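Protein-tyrosine-phosphatase (Chaetomium thermophilum var. thermophilum DSM 1495, PDB 5M43) probably catalyses the dephosphorylation of phosphotyrosine and phosphoserine/threonine in proteins, the chain studied being the dual specificity phosphatase domain of the longer Yvh1. Local coordinates at residues A116-L119 with W120-Y124; A153-D157 with G158-Q162; E164-D168 with M169-A173. One frame throughout, in Å; residues are numbered along the deposited sequence.

Contact 1 of 3, residues A116-L119 with W120-Y124; sequences AYLL and WKYPY. With NO3 (nitrate ion), chain C.
The carbonyl oxygen of Ala-116 is gripped twice: Trp-120 N donates to it at 3.1 Å, and the indole NE1 of Trp-166 hydrogen-bonds to it as well. The next two bonds of the same pattern are shorter, Lys-121 N to Tyr-117 O at 2.8 Å and Tyr-122 N to Leu-118 O at 2.8 Å; Tyr-122, the donor of the last, is the first residue to leave helical geometry. Tyr-117 and Lys-121 lie side by side and point the same way. Each has CG anti to its backbone N (chi1 165° and -178°), and the extended lysine brings its CD to 3.0 Å from Tyr-117 OH. Water 1 links the two groups, 2.9 Å from Tyr-117 OH and 2.9 Å from Lys-121 NZ. Asp-10 forms a salt bridge with Lys-121 NZ, a hydrogen bond with Tyr-122 OH and a weak one with Tyr-117 OH. Leu-118 CD2 meets Tyr-122 CD1 at 4.0 Å. Tyr-124 N donates to O1 of a nitrate, probably from the crystallisation liquor, at 2.9 Å. With an alanine in place of Tyr-117, the water would probably lose its phenol anchor, and Lys-121 CB and CD and Trp-120 CZ3 a neighbour. This is the C-terminal turn of the helix that follows the phosphatase P-loop: Tyr-117 and Trp-120 pack on helix 71-83, Leu-118 and Leu-119 on helix 135-147, and Ala-116 and Pro-123 on helix 157-168.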
# COMPACT_ATOMS: atom_id res chain seq x y z
N ALA A 116 4.51 4.38 -0.54
CA ALA A 116 4.57 5.07 -1.82
C ALA A 116 3.31 5.89 -2.07
O ALA A 116 3.39 7.01 -2.60
CB ALA A 116 4.75 4.06 -2.96
N TYR A 117 2.15 5.33 -1.73
CA TYR A 117 0.90 6.06 -1.88
C TYR A 117 0.86 7.25 -0.94
O TYR A 117 0.47 8.36 -1.35
CB TYR A 117 -0.25 5.08 -1.64
CG TYR A 117 -1.57 5.81 -1.41
CD1 TYR A 117 -2.33 6.25 -2.45
CD2 TYR A 117 -2.02 6.01 -0.11
CE1 TYR A 117 -3.54 6.94 -2.20
CE2 TYR A 117 -3.23 6.65 0.17
CZ TYR A 117 -4.01 7.07 -0.89
OH TYR A 117 -5.19 7.77 -0.66
N LEU A 118 1.26 7.05 0.34
CA LEU A 118 1.18 8.16 1.31
C LEU A 118 2.11 9.31 0.92
O LEU A 118 1.75 10.49 1.07
CB LEU A 118 1.54 7.68 2.72
CG LEU A 118 0.61 6.66 3.39
CD1 LEU A 118 1.25 6.23 4.73
CD2 LEU A 118 -0.74 7.40 3.65
N LEU A 119 3.33 9.00 0.44
CA LEU A 119 4.25 10.05 0.00
C LEU A 119 3.70 10.80 -1.21
O LEU A 119 3.89 12.02 -1.35
CB LEU A 119 5.61 9.42 -0.39
CG LEU A 119 6.33 8.82 0.82
CD1 LEU A 119 7.58 8.06 0.26
CD2 LEU A 119 6.76 9.90 1.79
N TRP A 120 3.01 10.08 -2.08
CA TRP A 120 2.45 10.69 -3.29
C TRP A 120 1.23 11.55 -2.96
O TRP A 120 1.04 12.62 -3.55
CB TRP A 120 2.06 9.56 -4.25
CG TRP A 120 1.24 10.04 -5.39
CD1 TRP A 120 1.70 10.63 -6.55
CD2 TRP A 120 -0.21 9.98 -5.51
NE1 TRP A 120 0.62 10.99 -7.36
CE2 TRP A 120 -0.55 10.57 -6.74
CE3 TRP A 120 -1.24 9.48 -4.70
CZ2 TRP A 120 -1.87 10.65 -7.19
CZ3 TRP A 120 -2.55 9.58 -5.14
CH2 TRP A 120 -2.86 10.20 -6.36
N LYS A 121 0.41 11.07 -2.05
CA LYS A 121 -0.84 11.79 -1.75
C LYS A 121 -0.65 12.91 -0.72
O LYS A 121 -1.28 13.97 -0.86
CB LYS A 121 -1.91 10.82 -1.30
CG LYS A 121 -3.26 11.59 -1.03
CD LYS A 121 -4.30 10.63 -0.91
CE LYS A 121 -5.63 11.43 -0.75
NZ LYS A 121 -6.79 10.49 -0.56
N TYR A 122 0.21 12.71 0.27
CA TYR A 122 0.39 13.68 1.37
C TYR A 122 1.84 14.14 1.54
O TYR A 122 2.41 14.08 2.64
CB TYR A 122 -0.13 13.09 2.66
CG TYR A 122 -1.52 12.51 2.61
CD1 TYR A 122 -1.70 11.13 2.56
CD2 TYR A 122 -2.63 13.33 2.63
CE1 TYR A 122 -2.97 10.56 2.54
CE2 TYR A 122 -3.90 12.78 2.60
CZ TYR A 122 -4.06 11.40 2.56
OH TYR A 122 -5.35 10.90 2.56
N PRO A 123 2.44 14.70 0.49
CA PRO A 123 3.85 15.10 0.61
C PRO A 123 4.10 16.13 1.70
O PRO A 123 5.15 16.09 2.33
CB PRO A 123 4.16 15.67 -0.80
CG PRO A 123 2.80 16.02 -1.40
CD PRO A 123 1.89 14.94 -0.86
N TYR A 124 3.19 17.09 1.92
CA TYR A 124 3.46 18.07 2.96
C TYR A 124 3.41 17.48 4.36
O TYR A 124 4.09 17.98 5.26
CB TYR A 124 2.47 19.22 2.87
CG TYR A 124 2.67 20.04 1.64
CD1 TYR A 124 3.67 20.98 1.56
CD2 TYR A 124 1.88 19.83 0.52
CE1 TYR A 124 3.86 21.72 0.43
CE2 TYR A 124 2.05 20.57 -0.63
CZ TYR A 124 3.04 21.51 -0.68
OH TYR A 124 3.21 22.30 -1.82
N NO3 C . -0.28 16.90 2.15
O1 NO3 C . 0.38 17.01 1.11
O2 NO3 C . -1.53 17.00 2.10
O3 NO3 C . 0.30 16.67 3.24
O HOH W 1 -7.03 8.54 -2.71

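Contact 2 of 3, residues A153-D157 with G158-Q162; sequences AGPND and GFMRQ
Asn-156 lays its amide across the ring of Phe-159, with ND2 3.2 Å above the ring plane and over its centre. The two planes are 34° apart, a tilt that brings the nitrogen nearer to the ring than the oxygen. CG of Asn-156 stands between its own backbone N and carbonyl carbon (chi1 78°), which folds the side chain back over the start of helix 157-168. There OD1 receives a nearly straight bond from Phe-159 N at 2.9 Å, the donor standing above the carbonyl plane, and a weak, bent one from Gly-158 N. Asp-61 accepts from ND2, so both ends of the amide are held and its rotation is fixed. The main chain adds Met-160 N to Asn-156 O at 2.9 Å.

Met-160 approaches Pro-155 at a slant. Bent at chi2 and chi3, its chain brings SD against the proline ring, 3.8 Å from Pro-155 CB. Arg-161 turns one guanidinium face over Asp-157 O, which lies 3.5 Å above that plane. The arginine makes no salt bridge with the aspartate, as Asp-157 OD2 and Arg-161 NH2 are 5.0 Å apart.

Ser-108, whose OG is hydrogen-bonded to Asn-156 N, and Arg-109, touching Phe-159, tie the turn to the end of the P-loop and the start of helix 109-121. Asn-156 is a classical N-cap, and Pro-155 with Met-160, the residues before the cap and four after it, form a hydrophobic staple, in a Pro-Asn-x-x-Phe sequence consistent with the dual specificity phosphatase family.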
# COMPACT_ATOMS: atom_id res chain seq x y z
N ALA A 153 5.50 -2.98 10.81
CA ALA A 153 5.92 -2.44 9.50
C ALA A 153 7.42 -2.18 9.47
O ALA A 153 8.00 -1.62 10.42
CB ALA A 153 5.16 -1.14 9.24
N GLY A 154 8.06 -2.57 8.35
CA GLY A 154 9.49 -2.42 8.23
C GLY A 154 9.97 -2.93 6.89
O GLY A 154 10.45 -4.06 6.78
N PRO A 155 9.94 -2.08 5.86
CA PRO A 155 10.47 -2.51 4.56
C PRO A 155 11.94 -2.85 4.62
O PRO A 155 12.75 -2.24 5.35
CB PRO A 155 10.24 -1.31 3.62
CG PRO A 155 9.06 -0.49 4.35
CD PRO A 155 9.39 -0.71 5.82
N ASN A 156 12.31 -3.79 3.77
CA ASN A 156 13.71 -4.19 3.71
C ASN A 156 14.55 -3.01 3.17
O ASN A 156 14.02 -2.05 2.63
CB ASN A 156 13.84 -5.48 2.88
CG ASN A 156 13.78 -5.28 1.37
OD1 ASN A 156 14.48 -4.45 0.79
ND2 ASN A 156 12.98 -6.10 0.71
N ASP A 157 15.89 -3.10 3.36
CA ASP A 157 16.79 -1.97 3.10
C ASP A 157 16.73 -1.51 1.64
O ASP A 157 16.82 -0.31 1.37
CB ASP A 157 18.26 -2.33 3.39
CG ASP A 157 18.59 -2.48 4.87
OD1 ASP A 157 17.69 -2.35 5.68
OD2 ASP A 157 19.78 -2.81 5.20
N GLY A 158 16.55 -2.44 0.71
CA GLY A 158 16.46 -2.07 -0.70
C GLY A 158 15.16 -1.34 -1.01
O GLY A 158 15.15 -0.38 -1.82
N PHE A 159 14.06 -1.82 -0.46
CA PHE A 159 12.81 -1.09 -0.61
C PHE A 159 12.90 0.31 -0.01
O PHE A 159 12.32 1.26 -0.57
CB PHE A 159 11.67 -1.87 0.06
CG PHE A 159 11.32 -3.16 -0.63
CD1 PHE A 159 11.84 -3.46 -1.90
CD2 PHE A 159 10.43 -4.05 -0.04
CE1 PHE A 159 11.53 -4.65 -2.54
CE2 PHE A 159 10.09 -5.23 -0.64
CZ PHE A 159 10.63 -5.57 -1.88
N MET A 160 13.57 0.45 1.15
CA MET A 160 13.72 1.79 1.73
C MET A 160 14.47 2.70 0.77
O MET A 160 14.06 3.85 0.56
CB MET A 160 14.45 1.72 3.08
CG MET A 160 13.59 1.00 4.13
SD MET A 160 12.10 1.87 4.64
CE MET A 160 12.84 3.13 5.65
N ARG A 161 15.56 2.20 0.17
CA ARG A 161 16.30 2.99 -0.82
C ARG A 161 15.41 3.37 -1.99
O ARG A 161 15.50 4.50 -2.50
CB ARG A 161 17.54 2.22 -1.34
CG ARG A 161 18.56 2.05 -0.24
CD ARG A 161 19.89 1.39 -0.74
NE ARG A 161 19.75 0.08 -1.41
CZ ARG A 161 19.97 -1.10 -0.80
NH1 ARG A 161 19.88 -2.25 -1.48
NH2 ARG A 161 20.26 -1.14 0.51
N GLN A 162 14.59 2.44 -2.48
CA GLN A 162 13.75 2.74 -3.65
C GLN A 162 12.67 3.74 -3.31
O GLN A 162 12.25 4.49 -4.17
CB GLN A 162 13.15 1.45 -4.21
CG GLN A 162 14.28 0.50 -4.72
CD GLN A 162 13.83 -0.86 -5.16
OE1 GLN A 162 14.33 -1.88 -4.65
NE2 GLN A 162 13.03 -0.91 -6.18

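Contact 3 of 3, residues E164-D168 with M169-A173; sequences EMWWD and MGCPA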
# COMPACT_ATOMS: atom_id res chain seq x y z
N GLU A 164 13.12 6.17 -1.27
CA GLU A 164 13.82 7.45 -1.34
C GLU A 164 13.95 7.89 -2.79
O GLU A 164 13.74 9.07 -3.10
CB GLU A 164 15.20 7.37 -0.67
CG GLU A 164 15.15 7.22 0.87
CD GLU A 164 16.50 6.80 1.45
OE1 GLU A 164 16.51 6.35 2.62
OE2 GLU A 164 17.52 6.88 0.74
N MET A 165 14.24 6.94 -3.69
CA MET A 165 14.24 7.29 -5.13
C MET A 165 12.87 7.81 -5.57
O MET A 165 12.78 8.81 -6.28
CB MET A 165 14.60 6.06 -5.98
CG MET A 165 15.79 5.32 -5.52
SD MET A 165 16.33 4.08 -6.71
CE MET A 165 15.47 2.62 -6.60
N TRP A 166 11.81 7.10 -5.18
CA TRP A 166 10.43 7.52 -5.50
C TRP A 166 10.17 8.97 -5.10
O TRP A 166 9.71 9.80 -5.92
CB TRP A 166 9.51 6.55 -4.77
CG TRP A 166 8.01 6.82 -4.91
CD1 TRP A 166 7.12 7.08 -3.89
CD2 TRP A 166 7.25 6.80 -6.13
NE1 TRP A 166 5.85 7.24 -4.42
CE2 TRP A 166 5.89 7.04 -5.77
CE3 TRP A 166 7.58 6.56 -7.47
CZ2 TRP A 166 4.88 7.07 -6.70
CZ3 TRP A 166 6.58 6.58 -8.40
CH2 TRP A 166 5.23 6.84 -8.00
N TRP A 167 10.51 9.32 -3.86
CA TRP A 167 10.36 10.71 -3.38
C TRP A 167 11.18 11.68 -4.21
O TRP A 167 10.70 12.75 -4.65
CB TRP A 167 10.83 10.78 -1.92
CG TRP A 167 10.75 12.15 -1.27
CD1 TRP A 167 11.77 13.02 -1.06
CD2 TRP A 167 9.58 12.76 -0.69
NE1 TRP A 167 11.33 14.13 -0.39
CE2 TRP A 167 9.99 13.99 -0.13
CE3 TRP A 167 8.24 12.39 -0.61
CZ2 TRP A 167 9.08 14.87 0.49
CZ3 TRP A 167 7.35 13.22 0.05
CH2 TRP A 167 7.78 14.48 0.55
N ASP A 168 12.46 11.37 -4.41
CA ASP A 168 13.32 12.28 -5.15
C ASP A 168 12.93 12.43 -6.63
O ASP A 168 13.29 13.43 -7.26
CB ASP A 168 14.79 11.84 -5.05
CG ASP A 168 15.47 12.23 -3.71
OD1 ASP A 168 14.93 13.11 -3.00
OD2 ASP A 168 16.55 11.66 -3.40
N MET A 169 12.25 11.45 -7.22
CA MET A 169 11.68 11.55 -8.56
C MET A 169 10.36 12.32 -8.56
O MET A 169 9.80 12.56 -9.64
CB MET A 169 11.51 10.15 -9.20
CG MET A 169 12.86 9.41 -9.52
SD MET A 169 12.55 7.67 -9.88
CE MET A 169 12.21 7.77 -11.67
N GLY A 170 9.94 12.79 -7.41
CA GLY A 170 8.67 13.53 -7.35
C GLY A 170 7.43 12.66 -7.33
O GLY A 170 6.33 13.15 -7.63
N CYS A 171 7.55 11.38 -6.97
CA CYS A 171 6.44 10.43 -6.90
C CYS A 171 5.63 10.41 -8.20
O CYS A 171 4.42 10.69 -8.18
CB CYS A 171 5.53 10.69 -5.70
SG CYS A 171 6.41 10.64 -4.10
N PRO A 172 6.23 10.08 -9.31
CA PRO A 172 5.51 10.24 -10.59
C PRO A 172 4.54 9.09 -10.83
O PRO A 172 4.92 8.07 -11.40
CB PRO A 172 6.64 10.25 -11.63
CG PRO A 172 7.72 9.39 -10.99
CD PRO A 172 7.66 9.74 -9.52
N ALA A 173 3.27 9.20 -10.36
CA ALA A 173 2.30 8.12 -10.56
C ALA A 173 1.48 8.27 -11.85
O ALA A 173 0.74 7.34 -12.21
CB ALA A 173 1.39 8.00 -9.34
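Trp-166 and Cys-171 meet where helix 157-168 ends in a Schellman motif, and one face of the indole is covered by the residues that follow the turn. Two backbone bonds define the motif: Cys-171 N to Trp-166 O at 2.9 Å, and Gly-170 N to Trp-167 O at 2.9 Å, the latter donor above the carbonyl plane. Gly-170 has positive phi (80°), where a side chain would press on the carbonyl oxygen of Met-169.

The close packing is on the Trp-166 side. Its CG, anti to the backbone N (chi1 178°), directs the indole alongside the outgoing chain. Cys-171 CA sits 3.6 Å from the centroid of the six-membered ring, a CH-pi contact almost on the ring normal. Over the same face, Cys-171 SG stands 3.8 Å from the centroid of the five-membered ring of Trp-166, a sulfur-aromatic contact. Pro-172 and the indole run antiparallel past one another, Pro-172 CD 3.5 Å from Trp-166 CZ3. Leu-71, Pro-72 and Val-75 of helix 71-83 also touch this indole.

The other side is exposed and more sparsely joined. Met-169 continues the helical pattern with its N 2.9 Å from Met-165 O, yet both methionine side chains are exposed, their thioether ends taking little part. Pro-172, exposed although its CD packs on the indole, centres an inverse gamma turn, in which Ala-173 N makes a weak bond to Cys-171 O at 2.9 Å.

How the contacts relate
Contacts 2 and 3 are the two ends of helix 157-168, the first capping its amides with a side chain, the second closing its carbonyls with backbone bonds and a glycine. Contact 1 is the end of helix 109-121 and has the most buried residues of the three, although its polar tips carry a salt bridge and water. Contact 3 is mostly surface, apart from Trp-166, Cys-171 and Ala-173. Contacts 1 and 3 touch directly: Trp-166 NE1 hydrogen-bonds to Ala-116 O, Trp-120 packs on Cys-171 and Ala-173, and Pro-123 on Trp-167. Contact 2, about 16 Å from contact 1 between centres, does not touch it but lies beside the P-loop end of helix 109-121.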